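Local coordinates for sterol regulatory element-binding protein cleavage-activating protein (Schizosaccharomyces pombe, PDB 4YHC) that serves as the escort protein required for sre1 processing when sterol or oxygen runs low, represented here by its WD40 domain, at residues F152-E157 and A161-V166; N137-V142 and Y201-P206; S214-Y219 and L255-L260. The protein carries 9 engineered substitutions. All blocks are in the same frame, centred on the assembly; numbering follows the deposited sequence.

The three contacts sample three neighbouring four-stranded blades of the WD40 domain. Contact 1 pairs the third and fourth strands (148-156 and 161-170) of one blade, and contact 2 runs from the second strand of that blade, 136-144, to strand 198-204 of the next. Their centres are 12 Å apart, and strands 136-144 and 148-156 are hydrogen-bonded neighbours; along the chain, contact 1 lies inside the loop that contact 2 closes. Contact 3 follows in series, its centre 29 Å from that of contact 2, and ties the connection after strand 207-212 to strand 253-259. Together they illustrate cohesion within a blade, between blades and at a linker.

Contact 1. Residues F152-E157 and A161-V166; sequences FSLTIE and ADIALV
Ser153 and Ala164 exchange both of their backbone bonds, Ser153 N to Ala164 O at 2.7 Å and Ala164 N to Ser153 O at 2.9 Å. Two residues on, Thr155 and Asp162 repeat the exchange: Thr155 N reaches Asp162 O over 2.9 Å, and Asp162 N reaches Thr155 O over 3.0 Å. These hydrogen-bonded pairs flank the non-hydrogen-bonded pair Leu154-Ile163, with Phe152-Leu165 and Ile156-Ala161 beyond them. The side chains of Ser153 and Thr155 share a face with Asp162 and Ala164, and Thr155 OG1 also receives a weak bond from Asn137 ND2 on the adjoining strand.

The other face is apolar. Leu165 folds its CD2 methyl over the middle of the Phe152 ring, 4.1 Å from the centroid and 9° off the ring normal, a CH-pi contact. Phe152 holds its ring anti to its own carbonyl carbon (chi1 -68°), which brings CD2 and CE2 alongside the Leu165 backbone and CB. Ile163 meets the same side chain obliquely, CG1 lying 3.9 Å from Phe152 CB. With an alanine in place of Phe152, the Leu165 methyl would probably lose the surface it rests on and Ile163 CD1 part of its cover, leaving both ends more mobile. Farther along, Leu154 CD1 approaches Asp162 O at 3.4 Å, and Ile156 CG1 packs on Ala161 CB at 4.0 Å.

This apolar face continues into the preceding sheet, where Ile163 and Ala161 touch Leu109 and Ile156 touches Met108. The pairing is a beta hairpin of strands 148-156 and 161-170, the outer half of a four-stranded WD40 propeller blade, with 161-170 as the strand on its outer edge.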
# COMPACT_ATOMS: atom_id res chain seq x y z
N PHE A 152 16.67 -11.22 -8.90
CA PHE A 152 18.03 -11.04 -8.51
C PHE A 152 18.19 -11.53 -7.12
O PHE A 152 17.33 -11.35 -6.27
CB PHE A 152 18.41 -9.60 -8.54
CG PHE A 152 18.45 -8.98 -9.91
CD1 PHE A 152 17.36 -8.37 -10.44
CD2 PHE A 152 19.65 -8.92 -10.62
CE1 PHE A 152 17.39 -7.77 -11.69
CE2 PHE A 152 19.71 -8.29 -11.84
CZ PHE A 152 18.59 -7.72 -12.38
N SER A 153 19.29 -12.22 -6.87
CA SER A 153 19.64 -12.59 -5.50
C SER A 153 20.58 -11.53 -4.99
O SER A 153 21.58 -11.18 -5.65
CB SER A 153 20.33 -13.97 -5.42
OG SER A 153 20.69 -14.21 -4.09
N LEU A 154 20.20 -10.98 -3.85
CA LEU A 154 20.91 -9.86 -3.25
C LEU A 154 21.34 -10.29 -1.88
O LEU A 154 20.50 -10.64 -1.06
CB LEU A 154 19.97 -8.65 -3.18
CG LEU A 154 20.45 -7.41 -2.47
CD1 LEU A 154 21.74 -6.84 -3.08
CD2 LEU A 154 19.33 -6.38 -2.50
N THR A 155 22.64 -10.26 -1.63
CA THR A 155 23.14 -10.50 -0.28
C THR A 155 23.73 -9.24 0.29
O THR A 155 24.52 -8.56 -0.35
CB THR A 155 24.21 -11.62 -0.20
OG1 THR A 155 23.65 -12.83 -0.67
CG2 THR A 155 24.60 -11.86 1.24
N ILE A 156 23.37 -8.94 1.53
CA ILE A 156 23.82 -7.75 2.17
C ILE A 156 24.57 -8.10 3.43
O ILE A 156 24.12 -8.93 4.22
CB ILE A 156 22.64 -6.83 2.49
CG1 ILE A 156 22.06 -6.31 1.18
CG2 ILE A 156 23.07 -5.69 3.40
CD1 ILE A 156 20.94 -5.29 1.38
N GLU A 157 25.73 -7.45 3.60
CA GLU A 157 26.53 -7.60 4.79
C GLU A 157 26.85 -6.24 5.40
O GLU A 157 26.40 -5.22 4.93
CB GLU A 157 27.81 -8.35 4.45
CG GLU A 157 27.54 -9.77 4.01
CD GLU A 157 28.80 -10.61 3.97
OE1 GLU A 157 29.05 -11.22 2.91
OE2 GLU A 157 29.53 -10.66 4.99
N ALA A 161 27.61 -5.48 -0.36
CA ALA A 161 26.62 -6.38 -0.92
C ALA A 161 27.07 -6.96 -2.25
O ALA A 161 27.99 -6.45 -2.87
CB ALA A 161 25.30 -5.65 -1.06
N ASP A 162 26.41 -8.04 -2.67
CA ASP A 162 26.59 -8.69 -3.96
C ASP A 162 25.21 -8.93 -4.53
O ASP A 162 24.23 -9.10 -3.75
CB ASP A 162 27.28 -10.04 -3.81
CG ASP A 162 28.76 -9.90 -3.50
OD1 ASP A 162 29.47 -9.31 -4.33
OD2 ASP A 162 29.21 -10.39 -2.44
N ILE A 163 25.15 -8.97 -5.85
CA ILE A 163 23.93 -9.26 -6.53
C ILE A 163 24.14 -10.21 -7.73
O ILE A 163 25.18 -10.24 -8.28
CB ILE A 163 23.25 -7.93 -6.92
CG1 ILE A 163 21.78 -8.16 -7.17
CG2 ILE A 163 23.89 -7.26 -8.16
CD1 ILE A 163 21.05 -6.84 -7.41
N ALA A 164 23.16 -11.02 -8.08
CA ALA A 164 23.21 -11.88 -9.28
C ALA A 164 21.82 -12.09 -9.82
O ALA A 164 20.93 -12.38 -9.04
CB ALA A 164 23.79 -13.25 -8.92
N LEU A 165 21.65 -11.92 -11.13
CA LEU A 165 20.43 -12.30 -11.86
C LEU A 165 20.29 -13.78 -11.81
O LEU A 165 21.14 -14.47 -12.29
CB LEU A 165 20.56 -11.85 -13.31
CG LEU A 165 19.33 -11.80 -14.24
CD1 LEU A 165 19.28 -12.92 -15.26
CD2 LEU A 165 18.00 -11.72 -13.48
N VAL A 166 19.28 -14.30 -11.12
CA VAL A 166 19.19 -15.74 -10.95
C VAL A 166 18.07 -16.33 -11.82
O VAL A 166 18.20 -17.44 -12.27
CB VAL A 166 19.04 -16.21 -9.47
CG1 VAL A 166 20.36 -16.17 -8.73
CG2 VAL A 166 18.01 -15.42 -8.72

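Contact 2. Residues N137-V142 and Y201-P206; sequences NFELVV and YSKKGP
Glu139 points CG anti to its carbonyl carbon (chi1 -65°) and keeps the next bond extended (chi2 177°), which carries its carboxylate straight off the strand toward Lys203. Lys203 approaches from the opposite direction, its chain bent at chi2 and again at chi4. With chi4 at -41°, CE of Lys203 lies 3.0 Å from Glu139 OE2, whereas NZ of Lys203 is 3.6 Å from the same OE2. The carbon-oxygen approach is unusually tight, and the exact placement of the lysine end is therefore doubtful.

As modelled, the pair is a salt bridge without a hydrogen bond. CE also comes within 3.4 Å of OE1 of Glu139, placing this carbon close to both carboxylate oxygens, and CD of Lys203 lies 3.8 Å from that OE1. The opposite charges probably attract each other across the longer separation of NZ and OE2. Glu139 is buried, so the lysine probably offsets the cost of placing a negative charge there and favours the ionised carboxylate.

The two backbones stay well separated, with CA of Glu139 and CA of Lys203 10.9 Å apart, so the bridge spans two sheets instead of joining paired strands. Trp208 on strand 207-212 touches both side chains, and nearby Tyr201 stacks on Phe169 of strand 161-170, a second link between the blades. Glu139 belongs to strand 136-144, held between strands 121-127 and 148-156, while Lys203 lies on strand 198-204, between strands 187-193 and 207-212 of the following blade.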
# COMPACT_ATOMS: atom_id res chain seq x y z
N ASN A 137 19.85 -12.12 3.15
CA ASN A 137 19.60 -12.41 1.77
C ASN A 137 18.20 -11.98 1.33
O ASN A 137 17.27 -12.09 2.11
CB ASN A 137 19.71 -13.90 1.58
CG ASN A 137 19.72 -14.25 0.13
OD1 ASN A 137 18.85 -14.97 -0.36
ND2 ASN A 137 20.66 -13.66 -0.59
N PHE A 138 18.08 -11.46 0.12
CA PHE A 138 16.81 -11.01 -0.43
C PHE A 138 16.71 -11.49 -1.85
O PHE A 138 17.72 -11.69 -2.50
CB PHE A 138 16.69 -9.47 -0.48
CG PHE A 138 16.71 -8.79 0.86
CD1 PHE A 138 15.54 -8.71 1.65
CD2 PHE A 138 17.88 -8.29 1.37
CE1 PHE A 138 15.56 -8.08 2.87
CE2 PHE A 138 17.90 -7.65 2.61
CZ PHE A 138 16.75 -7.56 3.36
N GLU A 139 15.47 -11.62 -2.32
CA GLU A 139 15.20 -11.59 -3.75
C GLU A 139 14.61 -10.27 -4.18
O GLU A 139 13.66 -9.78 -3.59
CB GLU A 139 14.31 -12.76 -4.10
CG GLU A 139 15.06 -14.07 -3.86
CD GLU A 139 14.21 -15.28 -4.11
OE1 GLU A 139 13.18 -15.42 -3.40
OE2 GLU A 139 14.59 -16.06 -5.04
N LEU A 140 15.23 -9.66 -5.19
CA LEU A 140 14.81 -8.39 -5.71
C LEU A 140 14.18 -8.67 -7.04
O LEU A 140 14.87 -9.13 -7.99
CB LEU A 140 16.00 -7.44 -5.93
CG LEU A 140 16.02 -6.00 -5.50
CD1 LEU A 140 17.13 -5.23 -6.24
CD2 LEU A 140 14.69 -5.28 -5.60
N VAL A 141 12.89 -8.38 -7.15
CA VAL A 141 12.14 -8.73 -8.35
C VAL A 141 11.84 -7.49 -9.15
O VAL A 141 11.33 -6.47 -8.64
CB VAL A 141 10.84 -9.45 -7.98
CG1 VAL A 141 10.03 -9.84 -9.22
CG2 VAL A 141 11.15 -10.70 -7.14
N VAL A 142 12.12 -7.57 -10.44
CA VAL A 142 11.90 -6.48 -11.34
C VAL A 142 10.93 -6.92 -12.39
O VAL A 142 11.20 -7.87 -13.15
CB VAL A 142 13.23 -6.07 -12.02
CG1 VAL A 142 13.01 -4.90 -12.96
CG2 VAL A 142 14.20 -5.65 -10.95
N TYR A 201 3.73 -16.81 -10.15
CA TYR A 201 4.99 -17.57 -9.93
C TYR A 201 5.30 -17.73 -8.45
O TYR A 201 5.47 -16.74 -7.72
CB TYR A 201 6.18 -16.85 -10.55
CG TYR A 201 6.36 -17.15 -12.00
CD1 TYR A 201 7.12 -18.24 -12.40
CD2 TYR A 201 5.80 -16.34 -12.96
CE1 TYR A 201 7.28 -18.53 -13.72
CE2 TYR A 201 5.95 -16.61 -14.27
CZ TYR A 201 6.68 -17.70 -14.65
OH TYR A 201 6.85 -17.94 -15.95
N SER A 202 5.37 -18.98 -8.00
CA SER A 202 5.64 -19.30 -6.59
C SER A 202 6.91 -20.10 -6.40
O SER A 202 7.20 -21.03 -7.18
CB SER A 202 4.51 -20.07 -5.99
OG SER A 202 3.33 -19.33 -6.15
N LYS A 203 7.63 -19.76 -5.34
CA LYS A 203 8.89 -20.37 -5.01
C LYS A 203 8.68 -21.49 -4.01
O LYS A 203 8.24 -21.27 -2.88
CB LYS A 203 9.82 -19.32 -4.41
CG LYS A 203 11.30 -19.54 -4.74
CD LYS A 203 12.23 -19.10 -3.65
CE LYS A 203 13.61 -18.72 -4.19
NZ LYS A 203 14.16 -19.61 -5.26
N LYS A 204 8.99 -22.72 -4.42
CA LYS A 204 9.14 -23.81 -3.44
C LYS A 204 10.57 -24.36 -3.47
O LYS A 204 11.05 -24.84 -4.51
CB LYS A 204 8.10 -24.92 -3.62
CG LYS A 204 6.88 -24.79 -2.70
CD LYS A 204 7.24 -24.92 -1.22
CE LYS A 204 6.14 -24.44 -0.29
NZ LYS A 204 5.35 -25.55 0.32
N GLY A 205 11.25 -24.23 -2.33
CA GLY A 205 12.65 -24.56 -2.24
C GLY A 205 13.42 -23.72 -3.24
O GLY A 205 13.28 -22.52 -3.27
N PRO A 206 14.25 -24.35 -4.09
CA PRO A 206 15.08 -23.54 -4.97
C PRO A 206 14.37 -23.13 -6.24
O PRO A 206 14.94 -22.35 -6.98
CB PRO A 206 16.23 -24.50 -5.34
CG PRO A 206 15.63 -25.87 -5.26
CD PRO A 206 14.43 -25.80 -4.34

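Contact 3. Residues S214-Y219 and L255-L260; sequences SQNKNY and LHSFTL
Asn216 gives an N-H of its side-chain amide to Ser257, with ND2 2.9 Å from OG and a nearly straight N-H...O angle of 168°. The hydroxyl oxygen lies almost in the amide plane. Asn216 reaches it because its CG is anti to the backbone N (chi1 -174°), and the other end of the amide is engaged as well: OD1 accepts from the backbone N of Asn218 at 3.0 Å, closing an Asx turn. Both ends being bonded, the amide is fixed against rotation.

Behind it, the carbonyl O of Asn216 takes two donors from opposite faces of its plane, Gln215 NE2 and Tyr219 N, so the turn is braced by side chain and main chain together. Asp245 links both partners from the neighbouring strand: its OD1 is hydrogen-bonded to Ser257 OG and its OD2 to the backbone N of Asn216.

Segment 214-219 leaves the outer strand 207-212 of one blade on its way to strand 226-230 of the next. There it is pinned to strand 253-259, the outer-edge strand of the next blade, which pairs with strand 243-248 through a classic beta bulge of Leu255 and His256 opposite Met246, while Phe258 packs on Ile287 of strand 281-292.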
# COMPACT_ATOMS: atom_id res chain seq x y z
N SER A 214 -7.84 -19.28 -11.67
CA SER A 214 -9.20 -19.21 -12.24
C SER A 214 -10.09 -18.24 -11.48
O SER A 214 -10.29 -18.41 -10.27
CB SER A 214 -9.87 -20.59 -12.20
OG SER A 214 -8.98 -21.63 -12.56
N GLN A 215 -10.65 -17.23 -12.15
CA GLN A 215 -11.81 -16.51 -11.58
C GLN A 215 -13.07 -17.40 -11.43
O GLN A 215 -13.14 -18.49 -11.97
CB GLN A 215 -12.18 -15.32 -12.42
CG GLN A 215 -12.58 -15.70 -13.83
CD GLN A 215 -13.44 -14.65 -14.44
OE1 GLN A 215 -13.02 -13.88 -15.30
NE2 GLN A 215 -14.66 -14.57 -13.96
N ASN A 216 -14.08 -16.85 -10.76
CA ASN A 216 -15.37 -17.47 -10.60
C ASN A 216 -15.92 -17.82 -12.01
O ASN A 216 -16.03 -16.97 -12.90
CB ASN A 216 -16.28 -16.53 -9.75
CG ASN A 216 -17.62 -17.15 -9.40
OD1 ASN A 216 -18.25 -17.80 -10.24
ND2 ASN A 216 -18.10 -16.88 -8.19
N LYS A 217 -16.10 -19.10 -12.26
CA LYS A 217 -16.53 -19.61 -13.55
C LYS A 217 -17.89 -19.06 -14.03
O LYS A 217 -18.17 -19.11 -15.21
CB LYS A 217 -16.55 -21.12 -13.55
CG LYS A 217 -16.82 -21.80 -12.20
CD LYS A 217 -15.59 -21.86 -11.28
CE LYS A 217 -15.75 -21.08 -9.97
NZ LYS A 217 -14.40 -20.93 -9.36
N ASN A 218 -18.73 -18.53 -13.13
CA ASN A 218 -19.97 -17.88 -13.52
C ASN A 218 -19.79 -16.60 -14.23
O ASN A 218 -20.77 -16.04 -14.66
CB ASN A 218 -20.83 -17.52 -12.30
CG ASN A 218 -21.63 -18.69 -11.78
OD1 ASN A 218 -22.18 -19.45 -12.53
ND2 ASN A 218 -21.68 -18.83 -10.47
N TYR A 219 -18.56 -16.07 -14.32
CA TYR A 219 -18.32 -14.69 -14.74
C TYR A 219 -17.13 -14.58 -15.68
O TYR A 219 -16.43 -13.58 -15.68
CB TYR A 219 -18.13 -13.80 -13.52
CG TYR A 219 -19.30 -13.86 -12.56
CD1 TYR A 219 -20.52 -13.20 -12.83
CD2 TYR A 219 -19.21 -14.58 -11.40
CE1 TYR A 219 -21.61 -13.28 -11.96
CE2 TYR A 219 -20.28 -14.63 -10.51
CZ TYR A 219 -21.47 -14.00 -10.79
OH TYR A 219 -22.48 -14.06 -9.86
N LEU A 255 -12.53 -18.65 -2.28
CA LEU A 255 -13.17 -18.62 -0.98
C LEU A 255 -14.51 -17.87 -0.92
O LEU A 255 -15.39 -18.20 -0.12
CB LEU A 255 -12.21 -17.91 0.01
CG LEU A 255 -10.85 -18.57 0.24
CD1 LEU A 255 -9.78 -17.58 0.68
CD2 LEU A 255 -11.01 -19.55 1.37
N HIS A 256 -14.61 -16.75 -1.68
CA HIS A 256 -15.85 -16.00 -1.78
C HIS A 256 -15.78 -15.07 -2.96
O HIS A 256 -14.67 -14.66 -3.32
CB HIS A 256 -16.03 -15.18 -0.55
CG HIS A 256 -17.34 -14.50 -0.43
ND1 HIS A 256 -18.53 -15.19 -0.32
CD2 HIS A 256 -17.66 -13.19 -0.31
CE1 HIS A 256 -19.51 -14.34 -0.13
NE2 HIS A 256 -19.00 -13.11 -0.12
N SER A 257 -16.95 -14.70 -3.49
CA SER A 257 -17.10 -13.66 -4.48
C SER A 257 -17.92 -12.61 -3.87
O SER A 257 -19.02 -12.88 -3.37
CB SER A 257 -17.75 -14.17 -5.76
OG SER A 257 -16.85 -15.11 -6.30
N PHE A 258 -17.34 -11.43 -3.75
CA PHE A 258 -18.05 -10.28 -3.23
C PHE A 258 -18.76 -9.66 -4.43
O PHE A 258 -18.25 -9.73 -5.51
CB PHE A 258 -17.06 -9.24 -2.62
CG PHE A 258 -16.36 -9.72 -1.35
CD1 PHE A 258 -15.28 -10.55 -1.42
CD2 PHE A 258 -16.80 -9.33 -0.12
CE1 PHE A 258 -14.60 -10.97 -0.27
CE2 PHE A 258 -16.12 -9.71 1.03
CZ PHE A 258 -15.05 -10.56 0.95
N THR A 259 -19.91 -9.03 -4.23
CA THR A 259 -20.64 -8.37 -5.32
C THR A 259 -20.35 -6.88 -5.30
O THR A 259 -20.54 -6.26 -4.26
CB THR A 259 -22.17 -8.58 -5.17
OG1 THR A 259 -22.42 -9.98 -5.12
CG2 THR A 259 -22.91 -8.04 -6.40
N LEU A 260 -19.80 -6.37 -6.41
CA LEU A 260 -19.41 -4.97 -6.54
C LEU A 260 -19.86 -4.42 -7.88
O LEU A 260 -20.08 -5.15 -8.83
CB LEU A 260 -17.86 -4.78 -6.44
CG LEU A 260 -17.35 -5.07 -5.02
CD1 LEU A 260 -15.83 -5.04 -5.06
CD2 LEU A 260 -17.87 -4.10 -3.95